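Local coordinates for lipoprotein (Colwellia psychrerythraea, PDB 3O0Y) that is of unknown function but is a putative lipoprotein whose family is related to metallopeptidases, which makes a hydrolytic role possible though unproven, at residues 192-197 against 266-271; 365-370 against 439-444; 387-392 against 414-419. One frame throughout, in Å; residues are numbered along the deposited sequence.

How the interactions relate
Interactions 2 and 3 adjoin, their centres about 13 Å apart, whereas interaction 1 stands alone near the surface, its centre about 43 Å from that of interaction 2 and about 36 Å from that of interaction 3. Along the chain interaction 3 is nested in the loop that interaction 2 closes: strand 387-390 is the next regular element after helix 353-373. In their shared seam Ile-367 CD1 lies 3.6 Å from Val-388 CG2 and Glu-439 CB lies 3.5 Å from Tyr-417 CD1. Glu-439 belongs to a histidine-glutamate sequence, so the sheet lies beside what may be a metallopeptidase-like site, though no metal is assigned; interaction 1 is remote from it.

Interaction 1 (192-197 against 266-271); sequences NWLPSK and EQLLSE
Lys-197 reaches over to the backbone of 266-271 and gives a hydrogen bond from NZ to Leu-269 O at 2.8 Å. The donor lies in the carbonyl plane, with a C=O...N angle of 156°. A water accepts a second bond from the ammonium group at 2.8 Å from NZ and donates in turn to Ser-270 O, bridging the segments. A third bond from NZ goes to the carbonyl of Ala-272. Lysine suits this place because one flexible cation can serve several carbonyls near the C-terminal end of helix 236-268, and its charge would probably be favoured by the negative end of the helix dipole. The chain is extended through CE and then bends at chi4 (-59°), which turns NZ back to the carbonyls.

Beside this polar grip is a small apolar one. Leu-194 CD2 alone touches both Leu-268 CG, at 4.0 Å, and the backbone atom Glu-271 C, at 3.7 Å; Glu-271 CB also adjoins this methyl, 3.9 Å from Leu-194 CD2. The other methyl, CD1, reaches Glu-271 O, so the branched end suits leucine to fill this bend. Leu-269 makes a looser approach, its CD1 lying 4.1 Å from Lys-197 O. The turn 268-271 is held by a bond from Glu-271 N to Leu-268 O.

Further out, Asn-192 has a positive phi and ends helix 174-190 in a Schellman motif, while Ser-196 occupies the N-cap position of helix 197-210. Arg-273 NH2 bonds to Asn-192 O and Gln-281 NE2 to Leu-194 O. Leu-268 packs on Gln-185 and Ala-189 of helix 174-190, and Leu-269 on Leu-200 and Ile-204 of helix 197-210, so the end of helix 236-268 rests against both helices that the 192-197 connection joins.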
loop_
_atom_site.group_PDB
_atom_site.type_symbol
_atom_site.label_atom_id
_atom_site.label_comp_id
_atom_site.label_asym_id
_atom_site.label_seq_id
_atom_site.Cartn_x
_atom_site.Cartn_y
_atom_site.Cartn_z
ATOM N N ASN A 192 7.887 -22.854 -14.350
ATOM C CA ASN A 192 7.309 -23.406 -13.134
ATOM C C ASN A 192 7.102 -22.367 -12.019
ATOM O O ASN A 192 7.073 -22.689 -10.856
ATOM C CB ASN A 192 8.169 -24.516 -12.578
ATOM C CG ASN A 192 8.216 -25.711 -13.527
ATOM O OD1 ASN A 192 7.171 -26.178 -14.039
ATOM N ND2 ASN A 192 9.414 -26.211 -13.761
ATOM N N TRP A 193 6.888 -21.139 -12.428
ATOM C CA TRP A 193 6.522 -20.106 -11.478
ATOM C C TRP A 193 5.044 -19.762 -11.702
ATOM O O TRP A 193 4.666 -19.163 -12.728
ATOM C CB TRP A 193 7.387 -18.888 -11.743
ATOM C CG TRP A 193 7.178 -17.789 -10.742
ATOM C CD1 TRP A 193 6.186 -16.872 -10.725
ATOM C CD2 TRP A 193 7.985 -17.555 -9.587
ATOM N NE1 TRP A 193 6.350 -16.037 -9.621
ATOM C CE2 TRP A 193 7.427 -16.472 -8.896
ATOM C CE3 TRP A 193 9.113 -18.169 -9.060
ATOM C CZ2 TRP A 193 8.008 -15.962 -7.742
ATOM C CZ3 TRP A 193 9.677 -17.686 -7.922
ATOM C CH2 TRP A 193 9.101 -16.613 -7.239
ATOM N N LEU A 194 4.206 -20.173 -10.753
ATOM C CA LEU A 194 2.787 -19.836 -10.827
ATOM C C LEU A 194 2.109 -19.823 -9.490
ATOM O O LEU A 194 2.613 -20.341 -8.555
ATOM C CB LEU A 194 2.013 -20.721 -11.800
ATOM C CG LEU A 194 2.170 -22.229 -11.912
ATOM C CD1 LEU A 194 2.799 -22.848 -10.725
ATOM C CD2 LEU A 194 0.777 -22.798 -12.335
ATOM N N PRO A 195 0.936 -19.214 -9.433
ATOM C CA PRO A 195 0.364 -19.011 -8.098
ATOM C C PRO A 195 -0.094 -20.347 -7.500
ATOM O O PRO A 195 -0.358 -21.316 -8.239
ATOM C CB PRO A 195 -0.809 -18.067 -8.376
ATOM C CG PRO A 195 -0.508 -17.473 -9.737
ATOM C CD PRO A 195 0.086 -18.608 -10.472
ATOM N N SER A 196 -0.262 -20.388 -6.182
ATOM C CA SER A 196 -1.002 -21.430 -5.548
ATOM C C SER A 196 -2.422 -21.493 -6.098
ATOM O O SER A 196 -2.946 -20.528 -6.688
ATOM C CB SER A 196 -1.068 -21.301 -4.056
ATOM O OG SER A 196 -1.973 -20.237 -3.728
ATOM N N LYS A 197 -3.039 -22.671 -5.928
ATOM C CA LYS A 197 -4.435 -22.858 -6.361
ATOM C C LYS A 197 -5.366 -21.828 -5.753
ATOM O O LYS A 197 -6.163 -21.228 -6.448
ATOM C CB LYS A 197 -4.929 -24.267 -6.013
ATOM C CG LYS A 197 -4.287 -25.372 -6.885
ATOM C CD LYS A 197 -4.828 -26.799 -6.583
ATOM C CE LYS A 197 -4.006 -27.924 -7.263
ATOM N NZ LYS A 197 -3.934 -27.829 -8.796
ATOM N N GLU A 266 -7.876 -20.154 -15.704
ATOM C CA GLU A 266 -8.494 -21.486 -15.559
ATOM C C GLU A 266 -7.624 -22.638 -16.105
ATOM O O GLU A 266 -7.473 -23.670 -15.415
ATOM C CB GLU A 266 -9.899 -21.497 -16.177
ATOM C CG GLU A 266 -10.908 -20.839 -15.263
ATOM C CD GLU A 266 -12.292 -20.606 -15.886
ATOM O OE1 GLU A 266 -13.255 -20.477 -15.109
ATOM O OE2 GLU A 266 -12.416 -20.519 -17.130
ATOM N N GLN A 267 -7.031 -22.467 -17.292
ATOM C CA GLN A 267 -6.065 -23.443 -17.851
ATOM C C GLN A 267 -4.902 -23.758 -16.924
ATOM O O GLN A 267 -4.375 -24.834 -16.971
ATOM C CB GLN A 267 -5.383 -22.985 -19.166
ATOM C CG GLN A 267 -6.238 -22.659 -20.369
ATOM C CD GLN A 267 -7.455 -23.493 -20.475
ATOM O OE1 GLN A 267 -7.396 -24.692 -20.859
ATOM N NE2 GLN A 267 -8.593 -22.878 -20.186
ATOM N N LEU A 268 -4.454 -22.783 -16.145
ATOM C CA LEU A 268 -3.342 -22.995 -15.221
ATOM C C LEU A 268 -3.646 -23.686 -13.888
ATOM O O LEU A 268 -2.737 -24.136 -13.202
ATOM C CB LEU A 268 -2.768 -21.601 -14.871
ATOM C CG LEU A 268 -1.381 -21.331 -15.367
ATOM C CD1 LEU A 268 -1.031 -21.961 -16.661
ATOM C CD2 LEU A 268 -1.205 -19.790 -15.419
ATOM N N LEU A 269 -4.925 -23.772 -13.524
ATOM C CA LEU A 269 -5.344 -24.342 -12.252
ATOM C C LEU A 269 -4.820 -25.733 -11.992
ATOM O O LEU A 269 -4.442 -26.058 -10.888
ATOM C CB LEU A 269 -6.873 -24.332 -12.179
ATOM C CG LEU A 269 -7.619 -23.663 -11.011
ATOM C CD1 LEU A 269 -6.867 -22.544 -10.254
ATOM C CD2 LEU A 269 -9.011 -23.211 -11.489
ATOM N N SER A 270 -4.730 -26.561 -13.021
ATOM C CA SER A 270 -4.276 -27.917 -12.764
ATOM C C SER A 270 -2.780 -28.011 -12.446
ATOM O O SER A 270 -2.359 -28.942 -11.749
ATOM C CB SER A 270 -4.651 -28.813 -13.939
ATOM O OG SER A 270 -4.074 -28.302 -15.125
ATOM N N GLU A 271 -1.990 -27.033 -12.897
ATOM C CA GLU A 271 -0.563 -26.998 -12.620
ATOM C C GLU A 271 -0.275 -26.200 -11.328
ATOM O O GLU A 271 0.804 -26.333 -10.740
ATOM C CB GLU A 271 0.214 -26.346 -13.785
ATOM C CG GLU A 271 0.184 -27.048 -15.147
ATOM C CD GLU A 271 0.438 -26.055 -16.304
ATOM O OE1 GLU A 271 1.426 -25.253 -16.251
ATOM O OE2 GLU A 271 -0.367 -26.071 -17.269
HETATM O O HOH W 1 -3.106 -30.436 -9.344
#

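Interaction 2 (365-370 against 439-444)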
loop_
_atom_site.group_PDB
_atom_site.type_symbol
_atom_site.label_atom_id
_atom_site.label_comp_id
_atom_site.label_asym_id
_atom_site.label_seq_id
_atom_site.Cartn_x
_atom_site.Cartn_y
_atom_site.Cartn_z
ATOM N N GLY A 365 -14.188 13.972 13.781
ATOM C CA GLY A 365 -13.840 14.526 15.046
ATOM C C GLY A 365 -12.477 14.048 15.552
ATOM O O GLY A 365 -11.705 14.844 16.146
ATOM N N TYR A 366 -12.183 12.774 15.338
ATOM C CA TYR A 366 -10.892 12.263 15.766
ATOM C C TYR A 366 -9.755 12.974 15.036
ATOM O O TYR A 366 -8.691 13.246 15.648
ATOM C CB TYR A 366 -10.749 10.752 15.601
ATOM C CG TYR A 366 -11.718 9.880 16.367
ATOM C CD1 TYR A 366 -12.224 10.267 17.603
ATOM C CD2 TYR A 366 -12.146 8.672 15.827
ATOM C CE1 TYR A 366 -13.141 9.463 18.267
ATOM C CE2 TYR A 366 -13.043 7.838 16.496
ATOM C CZ TYR A 366 -13.548 8.252 17.726
ATOM O OH TYR A 366 -14.442 7.466 18.466
ATOM N N ILE A 367 -9.903 13.144 13.721
ATOM C CA ILE A 367 -8.853 13.824 12.886
ATOM C C ILE A 367 -8.656 15.220 13.384
ATOM O O ILE A 367 -7.508 15.636 13.605
ATOM C CB ILE A 367 -9.199 13.801 11.400
ATOM C CG1 ILE A 367 -9.264 12.382 10.940
ATOM C CG2 ILE A 367 -8.137 14.628 10.575
ATOM C CD1 ILE A 367 -9.752 12.236 9.511
ATOM N N THR A 368 -9.739 15.973 13.601
ATOM C CA THR A 368 -9.643 17.350 14.014
ATOM C C THR A 368 -8.911 17.480 15.352
ATOM O O THR A 368 -8.049 18.390 15.530
ATOM C CB THR A 368 -11.074 17.990 14.088
ATOM O OG1 THR A 368 -11.644 17.890 12.782
ATOM C CG2 THR A 368 -11.027 19.434 14.585
ATOM N N GLU A 369 -9.327 16.659 16.314
ATOM C CA GLU A 369 -8.752 16.714 17.637
ATOM C C GLU A 369 -7.253 16.383 17.615
ATOM O O GLU A 369 -6.470 17.080 18.207
ATOM C CB GLU A 369 -9.509 15.785 18.572
ATOM C CG GLU A 369 -8.904 15.653 19.963
ATOM C CD GLU A 369 -9.626 14.500 20.757
ATOM O OE1 GLU A 369 -9.861 13.343 20.214
ATOM O OE2 GLU A 369 -10.032 14.811 21.893
ATOM N N VAL A 370 -6.860 15.272 17.007
ATOM C CA VAL A 370 -5.456 14.857 17.069
ATOM C C VAL A 370 -4.569 15.853 16.327
ATOM O O VAL A 370 -3.464 16.089 16.720
ATOM C CB VAL A 370 -5.233 13.415 16.576
ATOM C CG1 VAL A 370 -5.461 13.240 14.995
ATOM C CG2 VAL A 370 -3.831 12.930 17.046
ATOM N N GLU A 439 -4.349 5.933 9.319
ATOM C CA GLU A 439 -4.624 6.288 7.920
ATOM C C GLU A 439 -4.401 7.748 7.645
ATOM O O GLU A 439 -3.979 8.162 6.536
ATOM C CB GLU A 439 -6.005 5.844 7.500
ATOM C CG GLU A 439 -6.308 4.309 7.527
ATOM C CD GLU A 439 -5.487 3.456 6.634
ATOM O OE1 GLU A 439 -4.662 3.954 5.889
ATOM O OE2 GLU A 439 -5.700 2.230 6.727
ATOM N N ALA A 440 -4.789 8.562 8.594
ATOM C CA ALA A 440 -4.761 10.008 8.417
ATOM C C ALA A 440 -3.620 10.632 9.179
ATOM O O ALA A 440 -2.481 10.529 8.687
ATOM C CB ALA A 440 -6.132 10.621 8.663
ATOM N N ASN A 441 -3.858 11.373 10.259
ATOM C CA ASN A 441 -2.870 12.023 11.036
ATOM C C ASN A 441 -2.738 11.406 12.449
ATOM O O ASN A 441 -3.757 11.142 13.088
ATOM C CB ASN A 441 -3.263 13.469 11.230
ATOM C CG ASN A 441 -3.355 14.219 9.869
ATOM O OD1 ASN A 441 -2.685 13.810 8.872
ATOM N ND2 ASN A 441 -4.093 15.297 9.850
ATOM N N PRO A 442 -1.516 11.198 12.901
ATOM C CA PRO A 442 -0.182 11.509 12.383
ATOM C C PRO A 442 0.415 10.399 11.505
ATOM O O PRO A 442 1.612 10.505 11.170
ATOM C CB PRO A 442 0.660 11.592 13.676
ATOM C CG PRO A 442 -0.136 10.979 14.680
ATOM C CD PRO A 442 -1.465 10.640 14.271
ATOM N N GLY A 443 -0.427 9.514 10.991
ATOM C CA GLY A 443 0.033 8.401 10.149
ATOM C C GLY A 443 0.248 8.664 8.649
ATOM O O GLY A 443 0.946 9.593 8.274
ATOM N N HIS A 444 -0.409 7.899 7.805
ATOM C CA HIS A 444 -0.097 7.941 6.393
ATOM C C HIS A 444 -0.239 9.305 5.760
ATOM O O HIS A 444 0.663 9.700 5.021
ATOM C CB HIS A 444 -0.950 6.983 5.601
ATOM C CG HIS A 444 -0.587 5.530 5.726
ATOM N ND1 HIS A 444 0.726 5.076 5.792
ATOM C CD2 HIS A 444 -1.376 4.431 5.762
ATOM C CE1 HIS A 444 0.707 3.745 5.823
ATOM N NE2 HIS A 444 -0.548 3.330 5.810
#
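Ile-367 and Val-370, one turn apart on helix 353-373, meet the bend formed by Ala-440, Asn-441 and Pro-442: Val-370 points at it and Ile-367 reaches it from the side. The side chain of Ile-367 divides at CB. One branch, the methyl CG2, stands anti to the backbone N and meets the end of the Asn-441 side chain, the two side chains crossing at about a right angle. On the other branch CG1 lies beside the backbone N, and an extended chi2 (174°) carries CD1 onward. This terminal methyl reaches 4.1 Å from Ala-440 CB and, in the adjoining sheet, 4.2 Å from Tyr-417 CD2. Isoleucine suits the position because its two arms of unequal length fill two neighbouring places at once.

Val-370, also branched at CB, offers two equal methyls. Its CG1 presses on the backbone, 3.3 Å from Asn-441 O, a close packing contact and not a hydrogen bond. The second methyl, CG2, lies 4.3 Å from Pro-442 CD, the ring atom nearest Val-370. The peptide bond before Pro-442 is cis, consistent with the sharp bend. Pro-442 O accepts a hydrogen bond from Trp-473 NE1, and the proline ring packs on Met-374 and Phe-378, tying the bend to other parts of the fold.

This bend joins helix 432-439, whose last residue is Glu-439, to helix 444-452, for which Gly-443 is the N-cap. The rings of His-438 and His-444 meet, and the carboxylate oxygen OE1 of Glu-439 lies at the edge of the His-444 ring, in its plane. Such a His-Glu pair followed by a second histidine is consistent, judging from sequence and family alone, with a variant of the HExxH zinc-binding motif of gluzincin-like peptidases, with two extra residues before the second histidine.

Interaction 3 (387-392 against 414-419); sequences EVKSFP and PGIYWI
A parallel strand pair, Glu-387 to Ser-390 beside Ile-416 to Ile-419, forms part of a three-stranded mixed sheet. Glu-387 and Lys-389 each use both N and O: Lys-389 N, for instance, bonds to Tyr-417 O at 3.0 Å, and Ile-419 N to Lys-389 O at 2.9 Å. The ladder ends with Phe-391 N bonding to Ile-419 O, the donor 36° out of the carbonyl plane.

Lys-389 and Trp-418 lie side by side. Lys-389 CB, in a CH-pi contact 4.1 Å from the centroid of the six-membered ring, shares one indole face with Ile-416 CG2, both near its rim. Beyond a bend at chi3 (75°), CD and CE run past Trp-418 CH2, so lysine packs by its aliphatic part. Phe-391 and Trp-418 run across each other as side chains, but their ring planes are only 22° apart and slid until they barely overlap; the real contact is Trp-418 CB over one face of the Phe-391 ring, toward its rim, 3.9 Å from the centroid. An alanine at Phe-391 would probably open a gap over Trp-418 CB and cost it this CH-pi partner.

Arg-150 makes a cation-pi contact with the indole, whose NE1 bonds to Thr-405. Val-388 and Tyr-417 project from the other face, onto helix 353-373; Tyr-417 also packs on helix 432-439. Strand 416-419 is central, with 402-405 antiparallel along its second edge.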
loop_
_atom_site.group_PDB
_atom_site.type_symbol
_atom_site.label_atom_id
_atom_site.label_comp_id
_atom_site.label_asym_id
_atom_site.label_seq_id
_atom_site.Cartn_x
_atom_site.Cartn_y
_atom_site.Cartn_z
ATOM N N GLU A 387 -9.051 14.118 3.331
ATOM C CA GLU A 387 -10.495 13.988 3.273
ATOM C C GLU A 387 -10.888 12.541 3.567
ATOM O O GLU A 387 -10.138 11.631 3.280
ATOM C CB GLU A 387 -11.037 14.390 1.907
ATOM C CG GLU A 387 -10.772 15.879 1.649
ATOM C CD GLU A 387 -11.474 16.452 0.406
ATOM O OE1 GLU A 387 -12.323 15.731 -0.238
ATOM O OE2 GLU A 387 -11.086 17.614 0.084
ATOM N N VAL A 388 -12.073 12.363 4.135
ATOM C CA VAL A 388 -12.579 11.019 4.461
ATOM C C VAL A 388 -13.692 10.627 3.476
ATOM O O VAL A 388 -14.652 11.446 3.288
ATOM C CB VAL A 388 -13.125 10.989 5.881
ATOM C CG1 VAL A 388 -13.744 9.587 6.218
ATOM C CG2 VAL A 388 -12.015 11.359 6.913
ATOM N N LYS A 389 -13.641 9.416 2.890
ATOM C CA LYS A 389 -14.655 8.866 1.997
ATOM C C LYS A 389 -14.946 7.408 2.356
ATOM O O LYS A 389 -14.071 6.712 2.809
ATOM C CB LYS A 389 -14.207 8.862 0.546
ATOM C CG LYS A 389 -14.087 10.262 -0.072
ATOM C CD LYS A 389 -13.721 10.218 -1.611
ATOM C CE LYS A 389 -14.887 9.823 -2.528
ATOM N NZ LYS A 389 -14.650 9.956 -4.091
ATOM N N SER A 390 -16.195 6.982 2.135
ATOM C CA SER A 390 -16.536 5.583 2.312
ATOM C C SER A 390 -16.226 4.879 1.008
ATOM O O SER A 390 -16.416 5.462 -0.072
ATOM C CB SER A 390 -18.000 5.402 2.759
ATOM O OG SER A 390 -18.877 6.045 1.860
ATOM N N PHE A 391 -15.818 3.620 1.047
ATOM C CA PHE A 391 -15.736 2.852 -0.163
ATOM C C PHE A 391 -17.130 2.752 -0.781
ATOM O O PHE A 391 -18.121 2.595 -0.084
ATOM C CB PHE A 391 -15.220 1.444 0.076
ATOM C CG PHE A 391 -13.773 1.356 0.363
ATOM C CD1 PHE A 391 -12.844 1.482 -0.647
ATOM C CD2 PHE A 391 -13.304 1.086 1.613
ATOM C CE1 PHE A 391 -11.495 1.315 -0.406
ATOM C CE2 PHE A 391 -11.938 0.970 1.868
ATOM C CZ PHE A 391 -11.036 1.083 0.870
ATOM N N PRO A 392 -17.219 2.888 -2.113
ATOM C CA PRO A 392 -18.538 2.762 -2.772
ATOM C C PRO A 392 -19.107 1.363 -2.555
ATOM O O PRO A 392 -18.340 0.412 -2.441
ATOM C CB PRO A 392 -18.215 2.944 -4.270
ATOM C CG PRO A 392 -16.824 3.554 -4.336
ATOM C CD PRO A 392 -16.122 3.222 -3.035
ATOM N N PRO A 414 -7.341 15.249 -3.444
ATOM C CA PRO A 414 -6.865 15.286 -2.061
ATOM C C PRO A 414 -6.347 13.941 -1.651
ATOM O O PRO A 414 -6.655 12.932 -2.315
ATOM C CB PRO A 414 -8.143 15.639 -1.263
ATOM C CG PRO A 414 -9.221 15.021 -2.100
ATOM C CD PRO A 414 -8.828 15.381 -3.485
ATOM N N GLY A 415 -5.570 13.873 -0.559
ATOM C CA GLY A 415 -5.358 12.562 0.030
ATOM C C GLY A 415 -6.629 12.110 0.694
ATOM O O GLY A 415 -7.361 12.934 1.256
ATOM N N ILE A 416 -6.926 10.818 0.602
ATOM C CA ILE A 416 -8.190 10.285 1.137
ATOM C C ILE A 416 -7.983 9.097 2.044
ATOM O O ILE A 416 -7.293 8.125 1.701
ATOM C CB ILE A 416 -9.123 9.847 -0.046
ATOM C CG1 ILE A 416 -9.394 11.078 -0.969
ATOM C CG2 ILE A 416 -10.454 9.232 0.458
ATOM C CD1 ILE A 416 -9.892 10.647 -2.343
ATOM N N TYR A 417 -8.631 9.187 3.194
ATOM C CA TYR A 417 -8.826 8.122 4.125
ATOM C C TYR A 417 -10.148 7.484 3.744
ATOM O O TYR A 417 -11.209 8.058 3.881
ATOM C CB TYR A 417 -8.788 8.672 5.556
ATOM C CG TYR A 417 -9.300 7.778 6.691
ATOM C CD1 TYR A 417 -9.390 6.419 6.600
ATOM C CD2 TYR A 417 -9.559 8.355 7.917
ATOM C CE1 TYR A 417 -9.828 5.655 7.687
ATOM C CE2 TYR A 417 -10.033 7.583 8.982
ATOM C CZ TYR A 417 -10.131 6.245 8.863
ATOM O OH TYR A 417 -10.554 5.482 9.926
ATOM N N TRP A 418 -10.028 6.275 3.204
ATOM C CA TRP A 418 -11.147 5.475 2.857
ATOM C C TRP A 418 -11.560 4.556 4.001
ATOM O O TRP A 418 -10.709 3.870 4.619
ATOM C CB TRP A 418 -10.847 4.588 1.689
ATOM C CG TRP A 418 -10.532 5.301 0.451
ATOM C CD1 TRP A 418 -9.291 5.730 0.096
ATOM C CD2 TRP A 418 -11.430 5.725 -0.605
ATOM N NE1 TRP A 418 -9.342 6.368 -1.138
ATOM C CE2 TRP A 418 -10.640 6.397 -1.577
ATOM C CE3 TRP A 418 -12.801 5.627 -0.805
ATOM C CZ2 TRP A 418 -11.192 6.962 -2.736
ATOM C CZ3 TRP A 418 -13.377 6.192 -1.935
ATOM C CH2 TRP A 418 -12.550 6.844 -2.915
ATOM N N ILE A 419 -12.853 4.554 4.280
ATOM C CA ILE A 419 -13.423 3.681 5.312
ATOM C C ILE A 419 -14.470 2.727 4.747
ATOM O O ILE A 419 -15.297 3.142 3.942
ATOM C CB ILE A 419 -14.000 4.578 6.479
ATOM C CG1 ILE A 419 -14.465 3.704 7.620
ATOM C CG2 ILE A 419 -15.082 5.492 5.975
ATOM C CD1 ILE A 419 -13.348 3.047 8.420
#